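Local structure of uncharacterized protein (Bacteroides uniformis, 4K61) at residues A[13-18]-A[42-47]; A[71-76]-A[100-105]. The protein is of unknown function but belongs to the DUF2874 family and carries a region resembling PepSY domains and putative beta-lactamase inhibitors. All coordinates share one frame; numbering follows the deposited sequence.

Contact 1 of 2, residues A[13-18]-A[42-47]; sequences KKMYPT and TKVWFD
Met15, in the last turn of helix 6-15, faces Val44 of strand 40-46 with their CA atoms 10.0 Å apart, a backbone separation that side chains alone bridge. Tyr16 leaves the helical conformation straight after it, yet its CB, like that of Met15, is directed toward the strand; from there Val44 and Phe46 point back, alternating with Lys43 and Trp45 on the other face. Met15, a selenomethionine, is extended through chi2 (170°) and bent at chi3 (82°), which places CE beside Val44 CG1. The two side chains meet tip to tip, SE 4.1 Å from Val44 CG1. Met15 slides past Phe46 in the opposite direction, bringing SE to 3.9 Å from Phe46 CZ in an oblique Met-aromatic contact. Tyr16 adds a looser touch, CE2 to Val44 CG2 at 4.3 Å. Its hydroxyl is hydrogen-bonded to OE1 of Gln55 on strand 52-58. This is the end of a helix packed on one face of an antiparallel sheet; Phe46 also meets Val8, Ala11 and Leu12 of that helix. Between the segments the attraction is therefore probably largely dispersive, through a polarisable selenium, methyls and ring carbons, while the tyrosine hydroxyl adds a polar tie to the adjoining strand.

Contact 2 of 2, residues A[71-76]-A[100-105]; sequences NAFAAS and VEVGMA
A buried, wholly apolar helix-on-sheet contact joins Phe73, near the end of helix 67-75, to Val100 and Val102 on strand 97-103 of the antiparallel sheet. Both valines direct their CB atoms toward the helix, whereas Glu101 between them points away, the usual alternation along a beta strand. A chi1 of 172° swings CG of Phe73 to the side opposite the amide nitrogen and extends the ring to the strand, and the far end of that ring does the touching. Val102 CG1 sits at the ring edge, near the ring plane, 3.7 Å from Phe73 CE1 and just as close to CZ. Val100 approaches obliquely, its CG1 4.1 Å from Phe73 CE1, so this one ring carbon is shared by two methyls. Ser76 turns back on the same phenylalanine: Ser76 OG donates to Phe73 O at 2.7 Å, 17° from the carbonyl plane, and Ser76 N donates to that oxygen as well. Two donors thus satisfy one carbonyl. Around the aromatic ring, Val83 of strand 82-90 and Phe115 of strand 110-115 extend the packing onto both neighbours of strand 97-103, with Met62 and Tyr78 contributed by loops.

The two contacts lie on opposite sides of the chain's centre, their own centres about 30 Å apart and their nearest atoms about 12 Å apart, without touching. They follow in series: contact 1 closes at residue 47 before contact 2 opens at residue 71. Each sets a helix against the same antiparallel sheet, whose strands lie side by side in chain order: helix 6-15 meets strand 40-46, and helix 67-75 meets strand 97-103. Helix 6-15 precedes strands 23-27 to 52-58, and helix 67-75 precedes strands 82-90 to 121-126. Separate apolar contacts thus pack the two helices onto different regions of the sheet.

Contact 1 of 2, residues A[13-18]-A[42-47]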
loop_
_atom_site.group_PDB
_atom_site.type_symbol
_atom_site.label_atom_id
_atom_site.label_comp_id
_atom_site.label_asym_id
_atom_site.label_seq_id
_atom_site.Cartn_x
_atom_site.Cartn_y
_atom_site.Cartn_z
ATOM N N LYS A 13 18.154 1.525 -5.535
ATOM C CA LYS A 13 19.215 0.519 -5.560
ATOM C C LYS A 13 19.952 0.492 -4.211
ATOM O O LYS A 13 20.324 -0.565 -3.709
ATOM C CB LYS A 13 20.164 0.783 -6.726
ATOM C CG LYS A 13 21.097 -0.363 -7.061
ATOM C CD LYS A 13 21.565 -0.281 -8.504
ATOM C CE LYS A 13 22.269 -1.523 -8.968
ATOM N NZ LYS A 13 23.707 -1.469 -8.607
ATOM N N LYS A 14 20.111 1.647 -3.591
ATOM C CA LYS A 14 20.663 1.698 -2.240
ATOM C C LYS A 14 19.801 0.989 -1.175
ATOM O O LYS A 14 20.335 0.267 -0.321
ATOM C CB LYS A 14 20.900 3.161 -1.869
ATOM C CG LYS A 14 21.562 3.405 -0.527
ATOM C CD LYS A 14 21.964 4.871 -0.430
ATOM C CE LYS A 14 22.057 5.348 1.007
ATOM N NZ LYS A 14 23.277 4.804 1.664
HETATM N N MSE A 15 18.482 1.187 -1.209
HETATM C CA MSE A 15 17.553 0.531 -0.264
HETATM C C MSE A 15 17.506 -0.956 -0.533
HETATM O O MSE A 15 17.420 -1.746 0.366
HETATM C CB MSE A 15 16.120 1.084 -0.417
HETATM C CG MSE A 15 15.906 2.449 0.209
HETATM SE SE MSE A 15 14.107 3.044 -0.403
HETATM C CE MSE A 15 13.028 2.078 0.885
ATOM N N TYR A 16 17.502 -1.330 -1.803
ATOM C CA TYR A 16 17.295 -2.706 -2.242
ATOM C C TYR A 16 18.288 -3.078 -3.319
ATOM O O TYR A 16 17.989 -3.029 -4.522
ATOM C CB TYR A 16 15.867 -2.853 -2.771
ATOM C CG TYR A 16 14.833 -2.770 -1.683
ATOM C CD1 TYR A 16 14.727 -3.803 -0.736
ATOM C CD2 TYR A 16 13.929 -1.727 -1.624
ATOM C CE1 TYR A 16 13.778 -3.763 0.262
ATOM C CE2 TYR A 16 12.985 -1.656 -0.612
ATOM C CZ TYR A 16 12.917 -2.660 0.330
ATOM O OH TYR A 16 11.973 -2.642 1.329
ATOM N N PRO A 17 19.507 -3.493 -2.921
ATOM C CA PRO A 17 20.528 -3.811 -3.925
ATOM C C PRO A 17 20.173 -4.927 -4.872
ATOM O O PRO A 17 20.744 -4.998 -5.944
ATOM C CB PRO A 17 21.766 -4.222 -3.091
ATOM C CG PRO A 17 21.255 -4.414 -1.710
ATOM C CD PRO A 17 20.007 -3.598 -1.556
ATOM N N THR A 18 19.250 -5.805 -4.491
ATOM C CA THR A 18 18.865 -6.876 -5.377
ATOM C C THR A 18 17.535 -6.645 -6.092
ATOM O O THR A 18 17.060 -7.553 -6.770
ATOM C CB THR A 18 18.801 -8.212 -4.638
ATOM O OG1 THR A 18 17.711 -8.214 -3.717
ATOM C CG2 THR A 18 20.128 -8.464 -3.877
ATOM N N THR A 42 6.153 -5.075 -4.264
ATOM C CA THR A 42 6.599 -3.975 -3.409
ATOM C C THR A 42 6.636 -2.704 -4.209
ATOM O O THR A 42 7.113 -2.691 -5.335
ATOM C CB THR A 42 8.009 -4.256 -2.842
ATOM O OG1 THR A 42 8.021 -5.544 -2.210
ATOM C CG2 THR A 42 8.483 -3.194 -1.862
ATOM N N LYS A 43 6.123 -1.626 -3.622
ATOM C CA LYS A 43 6.123 -0.342 -4.253
ATOM C C LYS A 43 6.738 0.657 -3.315
ATOM O O LYS A 43 6.507 0.638 -2.101
ATOM C CB LYS A 43 4.709 0.118 -4.655
ATOM C CG LYS A 43 4.146 -0.601 -5.866
ATOM C CD LYS A 43 2.719 -0.150 -6.150
ATOM C CE LYS A 43 2.186 -0.749 -7.428
ATOM N NZ LYS A 43 1.910 -2.193 -7.242
ATOM N N VAL A 44 7.571 1.515 -3.874
ATOM C CA VAL A 44 8.219 2.534 -3.073
ATOM C C VAL A 44 8.045 3.873 -3.793
ATOM O O VAL A 44 8.264 3.980 -5.010
ATOM C CB VAL A 44 9.722 2.275 -2.869
ATOM C CG1 VAL A 44 10.328 3.345 -1.998
ATOM C CG2 VAL A 44 9.977 0.937 -2.202
ATOM N N TRP A 45 7.595 4.856 -3.027
ATOM C CA TRP A 45 7.331 6.209 -3.526
ATOM C C TRP A 45 8.523 7.077 -3.194
ATOM O O TRP A 45 8.952 7.097 -2.020
ATOM C CB TRP A 45 6.087 6.824 -2.851
ATOM C CG TRP A 45 4.760 6.403 -3.452
ATOM C CD1 TRP A 45 3.914 7.171 -4.194
ATOM C CD2 TRP A 45 4.138 5.115 -3.348
ATOM N NE1 TRP A 45 2.819 6.445 -4.581
ATOM C CE2 TRP A 45 2.923 5.183 -4.055
ATOM C CE3 TRP A 45 4.485 3.905 -2.715
ATOM C CZ2 TRP A 45 2.071 4.102 -4.167
ATOM C CZ3 TRP A 45 3.612 2.835 -2.811
ATOM C CH2 TRP A 45 2.438 2.934 -3.544
ATOM N N PHE A 46 9.021 7.823 -4.206
ATOM C CA PHE A 46 10.118 8.756 -3.991
ATOM C C PHE A 46 9.681 10.151 -4.364
ATOM O O PHE A 46 9.014 10.349 -5.404
ATOM C CB PHE A 46 11.328 8.398 -4.859
ATOM C CG PHE A 46 11.946 7.096 -4.514
ATOM C CD1 PHE A 46 11.469 5.937 -5.095
ATOM C CD2 PHE A 46 12.985 7.008 -3.582
ATOM C CE1 PHE A 46 12.008 4.711 -4.777
ATOM C CE2 PHE A 46 13.527 5.756 -3.255
ATOM C CZ PHE A 46 13.047 4.625 -3.862
ATOM N N ASP A 47 10.085 11.130 -3.550
ATOM C CA ASP A 47 9.874 12.515 -3.943
ATOM C C ASP A 47 10.935 13.014 -4.947
ATOM O O ASP A 47 11.845 12.289 -5.312
ATOM C CB ASP A 47 9.737 13.440 -2.704
ATOM C CG ASP A 47 11.014 13.531 -1.858
ATOM O OD1 ASP A 47 12.149 13.327 -2.380
ATOM O OD2 ASP A 47 10.833 13.854 -0.644
#

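Contact 2 of 2, residues A[71-76]-A[100-105]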
loop_
_atom_site.group_PDB
_atom_site.type_symbol
_atom_site.label_atom_id
_atom_site.label_comp_id
_atom_site.label_asym_id
_atom_site.label_seq_id
_atom_site.Cartn_x
_atom_site.Cartn_y
_atom_site.Cartn_z
ATOM N N ASN A 71 -8.475 -10.085 13.947
ATOM C CA ASN A 71 -9.586 -10.069 14.886
ATOM C C ASN A 71 -10.420 -8.820 14.791
ATOM O O ASN A 71 -11.630 -8.898 14.854
ATOM C CB ASN A 71 -9.087 -10.269 16.321
ATOM C CG ASN A 71 -8.484 -11.631 16.526
ATOM O OD1 ASN A 71 -8.791 -12.571 15.797
ATOM N ND2 ASN A 71 -7.601 -11.739 17.505
ATOM N N ALA A 72 -9.783 -7.666 14.620
ATOM C CA ALA A 72 -10.509 -6.409 14.547
ATOM C C ALA A 72 -11.316 -6.336 13.265
ATOM O O ALA A 72 -12.453 -5.869 13.273
ATOM C CB ALA A 72 -9.568 -5.226 14.665
ATOM N N PHE A 73 -10.739 -6.818 12.160
ATOM C CA PHE A 73 -11.466 -6.848 10.904
ATOM C C PHE A 73 -12.691 -7.761 11.027
ATOM O O PHE A 73 -13.790 -7.385 10.627
ATOM C CB PHE A 73 -10.570 -7.322 9.749
ATOM C CG PHE A 73 -11.315 -7.556 8.488
ATOM C CD1 PHE A 73 -11.713 -6.504 7.697
ATOM C CD2 PHE A 73 -11.669 -8.856 8.111
ATOM C CE1 PHE A 73 -12.444 -6.706 6.529
ATOM C CE2 PHE A 73 -12.405 -9.068 6.952
ATOM C CZ PHE A 73 -12.788 -7.997 6.161
ATOM N N ALA A 74 -12.481 -8.957 11.577
ATOM C CA ALA A 74 -13.553 -9.963 11.726
ATOM C C ALA A 74 -14.695 -9.448 12.597
ATOM O O ALA A 74 -15.844 -9.780 12.361
ATOM C CB ALA A 74 -12.985 -11.247 12.289
ATOM N N ALA A 75 -14.377 -8.626 13.581
ATOM C CA ALA A 75 -15.385 -8.049 14.462
ATOM C C ALA A 75 -16.108 -6.840 13.864
ATOM O O ALA A 75 -17.133 -6.442 14.377
ATOM C CB ALA A 75 -14.755 -7.658 15.791
ATOM N N SER A 76 -15.581 -6.263 12.786
ATOM C CA SER A 76 -16.158 -5.063 12.187
ATOM C C SER A 76 -17.320 -5.331 11.221
ATOM O O SER A 76 -17.510 -6.443 10.750
ATOM C CB SER A 76 -15.062 -4.288 11.439
ATOM O OG SER A 76 -14.768 -4.883 10.203
ATOM N N VAL A 100 -6.919 -2.583 4.145
ATOM C CA VAL A 100 -7.729 -3.711 3.667
ATOM C C VAL A 100 -8.822 -3.188 2.741
ATOM O O VAL A 100 -9.536 -2.251 3.092
ATOM C CB VAL A 100 -8.401 -4.445 4.828
ATOM C CG1 VAL A 100 -9.264 -5.554 4.282
ATOM C CG2 VAL A 100 -7.349 -4.960 5.792
ATOM N N GLU A 101 -8.940 -3.781 1.553
ATOM C CA GLU A 101 -10.031 -3.431 0.644
ATOM C C GLU A 101 -11.013 -4.582 0.564
ATOM O O GLU A 101 -10.601 -5.729 0.349
ATOM C CB GLU A 101 -9.543 -3.066 -0.754
ATOM C CG GLU A 101 -10.686 -2.487 -1.576
ATOM C CD GLU A 101 -10.241 -1.664 -2.784
ATOM O OE1 GLU A 101 -9.108 -1.123 -2.766
ATOM O OE2 GLU A 101 -11.063 -1.508 -3.724
ATOM N N VAL A 102 -12.299 -4.268 0.738
ATOM C CA VAL A 102 -13.355 -5.270 0.629
ATOM C C VAL A 102 -14.371 -4.889 -0.434
ATOM O O VAL A 102 -14.676 -3.700 -0.594
ATOM C CB VAL A 102 -14.094 -5.481 1.953
ATOM C CG1 VAL A 102 -13.144 -6.021 2.999
ATOM C CG2 VAL A 102 -14.742 -4.199 2.460
ATOM N N GLY A 103 -14.928 -5.906 -1.091
ATOM C CA GLY A 103 -16.055 -5.766 -2.004
ATOM C C GLY A 103 -17.253 -6.375 -1.286
ATOM O O GLY A 103 -17.134 -7.424 -0.672
HETATM N N MSE A 104 -18.407 -5.707 -1.318
HETATM C CA MSE A 104 -19.589 -6.188 -0.566
HETATM C C MSE A 104 -20.450 -7.108 -1.380
HETATM O O MSE A 104 -20.248 -7.276 -2.597
HETATM C CB MSE A 104 -20.423 -5.036 -0.010
HETATM C CG MSE A 104 -19.610 -4.065 0.834
HETATM SE SE MSE A 104 -18.780 -4.856 2.458
HETATM C CE MSE A 104 -20.488 -5.268 3.375
ATOM N N ALA A 105 -21.421 -7.706 -0.685
ATOM C CA ALA A 105 -22.364 -8.672 -1.258
ATOM C C ALA A 105 -22.973 -8.230 -2.589
ATOM O O ALA A 105 -22.981 -9.003 -3.557
ATOM C CB ALA A 105 -23.479 -8.962 -0.263
#